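Long-range contact in uncharacterized protein (Staphylococcus aureus subsp. aureus Mu50, PDB 4QPV), which is of unknown function but belongs to the DUF1672 family, with a unique fold built from kinked-helix-beta-beta-beta repeats: residues Y152-Y157 and T223-T228. Numbering follows the deposited sequence.
Sequences YKYTGY and TTLFST
Thr155 and Phe226 form the hydrogen-bonded pair of a short antiparallel bridge that joins strand 154-155 to the end of strand 220-227 in the mixed sheet of this DUF1672 fold. Phe226 N gives a nearly straight bond to Thr155 O (2.8 Å). The return bond, Thr155 N to Phe226 O, is more bent. Thr228 N extends the pairing to Lys153 O, approaching from above the carbonyl plane. Tyr154 and Ser227 share one face of the sheet. Tyr154 CG sits between its backbone N and carbonyl carbon (chi1 63°), and Leu225 CD1 lies over the centre of the ring, 3.8 Å from the centroid, in a CH-pi contact. Phe226 CG stands anti to the carbonyl carbon, and the ring passes Gly156 to meet Tyr157 edge-to-face, planes at 76°, with Phe226 CZ over the centre of the Tyr157 ring. Thr224 OG1 lies at the edge of the Tyr157 ring. Both buried tyrosine hydroxyls are satisfied, Tyr154 OH by Leu145 O and Tyr157 OH by Pro274 O, whereas buried Thr224 O has no partner in the model. Thr155 CG2 and Thr228 CG2 meet at 3.7 Å. One water links Thr155 OG1 to Phe226 O, donating to that carbonyl at 3.0 Å.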
ATOM      1  N   TYR A 152       5.891 -17.178  15.939  1.00 26.35           N
ATOM      2  CA  TYR A 152       4.697 -16.442  16.380  1.00 26.31           C
ATOM      3  C   TYR A 152       3.437 -16.794  15.594  1.00 28.72           C
ATOM      4  O   TYR A 152       2.396 -16.143  15.759  1.00 25.35           O
ATOM      5  CB  TYR A 152       4.959 -14.937  16.397  1.00 26.73           C
ATOM      6  CG  TYR A 152       5.992 -14.583  17.449  1.00 27.70           C
ATOM      7  CD1 TYR A 152       5.706 -14.707  18.810  1.00 29.93           C
ATOM      8  CD2 TYR A 152       7.278 -14.182  17.085  1.00 29.07           C
ATOM      9  CE1 TYR A 152       6.663 -14.414  19.781  1.00 30.85           C
ATOM     10  CE2 TYR A 152       8.251 -13.906  18.048  1.00 30.45           C
ATOM     11  CZ  TYR A 152       7.937 -14.015  19.394  1.00 35.05           C
ATOM     12  OH  TYR A 152       8.893 -13.726  20.335  1.00 35.41           O
ATOM     13  N   LYS A 153       3.508 -17.902  14.832  1.00 25.15           N
ATOM     14  CA  LYS A 153       2.384 -18.546  14.173  1.00 24.20           C
ATOM     15  C   LYS A 153       1.532 -17.575  13.339  1.00 25.56           C
ATOM     16  O   LYS A 153       0.355 -17.345  13.647  1.00 24.57           O
ATOM     17  CB  LYS A 153       1.506 -19.249  15.233  1.00 24.63           C
ATOM     18  CG  LYS A 153       2.251 -20.334  16.018  1.00 32.20           C
ATOM     19  CD  LYS A 153       1.383 -20.920  17.104  1.00 32.94           C
ATOM     20  CE  LYS A 153       2.060 -22.050  17.874  1.00 40.39           C
ATOM     21  NZ  LYS A 153       3.205 -21.569  18.686  1.00 46.30           N
ATOM     22  N   TYR A 154       2.125 -17.005  12.299  1.00 23.73           N
ATOM     23  CA  TYR A 154       1.390 -16.103  11.418  1.00 23.17           C
ATOM     24  C   TYR A 154       1.889 -16.246   9.969  1.00 27.25           C
ATOM     25  O   TYR A 154       2.919 -16.864   9.694  1.00 25.53           O
ATOM     26  CB  TYR A 154       1.501 -14.608  11.898  1.00 23.07           C
ATOM     27  CG  TYR A 154       2.912 -14.039  11.876  1.00 22.36           C
ATOM     28  CD1 TYR A 154       3.495 -13.593  10.683  1.00 23.30           C
ATOM     29  CD2 TYR A 154       3.646 -13.905  13.050  1.00 23.07           C
ATOM     30  CE1 TYR A 154       4.803 -13.105  10.653  1.00 20.81           C
ATOM     31  CE2 TYR A 154       4.968 -13.451  13.028  1.00 23.99           C
ATOM     32  CZ  TYR A 154       5.533 -13.026  11.833  1.00 25.68           C
ATOM     33  OH  TYR A 154       6.831 -12.579  11.842  1.00 26.49           O
ATOM     34  N   THR A 155       1.147 -15.643   9.061  1.00 23.96           N
ATOM     35  CA  THR A 155       1.492 -15.431   7.654  1.00 22.52           C
ATOM     36  C   THR A 155       1.080 -14.013   7.345  1.00 25.62           C
ATOM     37  O   THR A 155       0.321 -13.402   8.106  1.00 25.26           O
ATOM     38  CB  THR A 155       0.768 -16.443   6.703  1.00 28.43           C
ATOM     39  OG1 THR A 155      -0.620 -16.120   6.661  1.00 32.42           O
ATOM     40  CG2 THR A 155       0.970 -17.910   7.089  1.00 28.68           C
ATOM     41  N   GLY A 156       1.489 -13.513   6.200  1.00 23.95           N
ATOM     42  CA  GLY A 156       0.979 -12.232   5.744  1.00 23.27           C
ATOM     43  C   GLY A 156      -0.027 -12.522   4.646  1.00 26.99           C
ATOM     44  O   GLY A 156      -0.473 -13.662   4.483  1.00 25.41           O
ATOM     45  N   TYR A 157      -0.369 -11.509   3.852  1.00 23.02           N
ATOM     46  CA  TYR A 157      -1.148 -11.733   2.625  1.00 23.63           C
ATOM     47  C   TYR A 157      -0.270 -12.485   1.629  1.00 26.90           C
ATOM     48  O   TYR A 157       0.942 -12.476   1.802  1.00 26.07           O
ATOM     49  CB  TYR A 157      -1.430 -10.361   2.003  1.00 23.51           C
ATOM     50  CG  TYR A 157      -2.608  -9.584   2.521  1.00 24.09           C
ATOM     51  CD1 TYR A 157      -3.906  -9.881   2.099  1.00 26.34           C
ATOM     52  CD2 TYR A 157      -2.417  -8.418   3.260  1.00 24.70           C
ATOM     53  CE1 TYR A 157      -4.993  -9.097   2.493  1.00 25.27           C
ATOM     54  CE2 TYR A 157      -3.493  -7.628   3.659  1.00 25.22           C
ATOM     55  CZ  TYR A 157      -4.774  -7.964   3.264  1.00 26.43           C
ATOM     56  OH  TYR A 157      -5.796  -7.137   3.620  1.00 25.55           O
ATOM     57  N   THR A 223       1.711  -3.672  10.586  1.00 23.33           N
ATOM     58  CA  THR A 223       1.736  -5.048  10.071  1.00 22.11           C
ATOM     59  C   THR A 223       0.307  -5.543   9.742  1.00 25.46           C
ATOM     60  O   THR A 223      -0.681  -5.010  10.266  1.00 25.75           O
ATOM     61  CB  THR A 223       2.477  -6.041  10.998  1.00 28.65           C
ATOM     62  OG1 THR A 223       1.690  -6.315  12.173  1.00 28.20           O
ATOM     63  CG2 THR A 223       3.928  -5.608  11.327  1.00 30.41           C
ATOM     64  N   THR A 224       0.225  -6.553   8.861  1.00 22.86           N
ATOM     65  CA  THR A 224      -1.030  -7.189   8.415  1.00 22.35           C
ATOM     66  C   THR A 224      -0.778  -8.677   8.545  1.00 26.58           C
ATOM     67  O   THR A 224      -0.454  -9.356   7.566  1.00 25.50           O
ATOM     68  CB  THR A 224      -1.414  -6.756   6.970  1.00 26.78           C
ATOM     69  OG1 THR A 224      -0.369  -7.143   6.064  1.00 25.72           O
ATOM     70  CG2 THR A 224      -1.709  -5.244   6.854  1.00 26.67           C
ATOM     71  N   LEU A 225      -0.803  -9.169   9.786  1.00 22.78           N
ATOM     72  CA  LEU A 225      -0.509 -10.583  10.042  1.00 22.00           C
ATOM     73  C   LEU A 225      -1.778 -11.385  10.290  1.00 24.70           C
ATOM     74  O   LEU A 225      -2.726 -10.908  10.911  1.00 26.44           O
ATOM     75  CB  LEU A 225       0.447 -10.738  11.233  1.00 21.57           C
ATOM     76  CG  LEU A 225       1.718  -9.872  11.182  1.00 21.73           C
ATOM     77  CD1 LEU A 225       2.578 -10.113  12.426  1.00 21.81           C
ATOM     78  CD2 LEU A 225       2.537 -10.140   9.879  1.00 21.74           C
ATOM     79  N   PHE A 226      -1.775 -12.613   9.797  1.00 21.33           N
ATOM     80  CA  PHE A 226      -2.894 -13.542   9.935  1.00 21.92           C
ATOM     81  C   PHE A 226      -2.434 -14.738  10.767  1.00 26.31           C
ATOM     82  O   PHE A 226      -1.514 -15.466  10.367  1.00 24.56           O
ATOM     83  CB  PHE A 226      -3.375 -13.976   8.541  1.00 23.41           C
ATOM     84  CG  PHE A 226      -3.841 -12.834   7.666  1.00 24.52           C
ATOM     85  CD1 PHE A 226      -2.927 -12.101   6.901  1.00 23.84           C
ATOM     86  CD2 PHE A 226      -5.192 -12.494   7.596  1.00 26.20           C
ATOM     87  CE1 PHE A 226      -3.363 -11.055   6.076  1.00 24.56           C
ATOM     88  CE2 PHE A 226      -5.635 -11.497   6.712  1.00 27.43           C
ATOM     89  CZ  PHE A 226      -4.715 -10.782   5.964  1.00 24.94           C
ATOM     90  N   SER A 227      -3.055 -14.943  11.938  1.00 24.38           N
ATOM     91  CA  SER A 227      -2.706 -16.078  12.781  1.00 23.90           C
ATOM     92  C   SER A 227      -2.911 -17.411  12.033  1.00 28.76           C
ATOM     93  O   SER A 227      -3.842 -17.529  11.236  1.00 28.35           O
ATOM     94  CB  SER A 227      -3.560 -16.076  14.042  1.00 25.55           C
ATOM     95  OG  SER A 227      -3.249 -17.194  14.853  1.00 27.82           O
ATOM     96  N   THR A 228      -2.071 -18.409  12.311  1.00 24.81           N
ATOM     97  CA  THR A 228      -2.250 -19.751  11.738  1.00 26.67           C
ATOM     98  C   THR A 228      -3.013 -20.638  12.739  1.00 30.82           C
ATOM     99  O   THR A 228      -3.262 -21.807  12.444  1.00 32.46           O
ATOM    100  CB  THR A 228      -0.912 -20.399  11.320  1.00 30.01           C
ATOM    101  OG1 THR A 228      -0.081 -20.525  12.465  1.00 29.41           O
ATOM    102  CG2 THR A 228      -0.188 -19.624  10.215  1.00 30.65           C
TER
HETATM  103  O   HOH W   1      -0.958 -16.604  15.941  1.00 26.54           O
HETATM  104  O   HOH W   2      -2.386 -17.501   8.281  1.00 33.25           O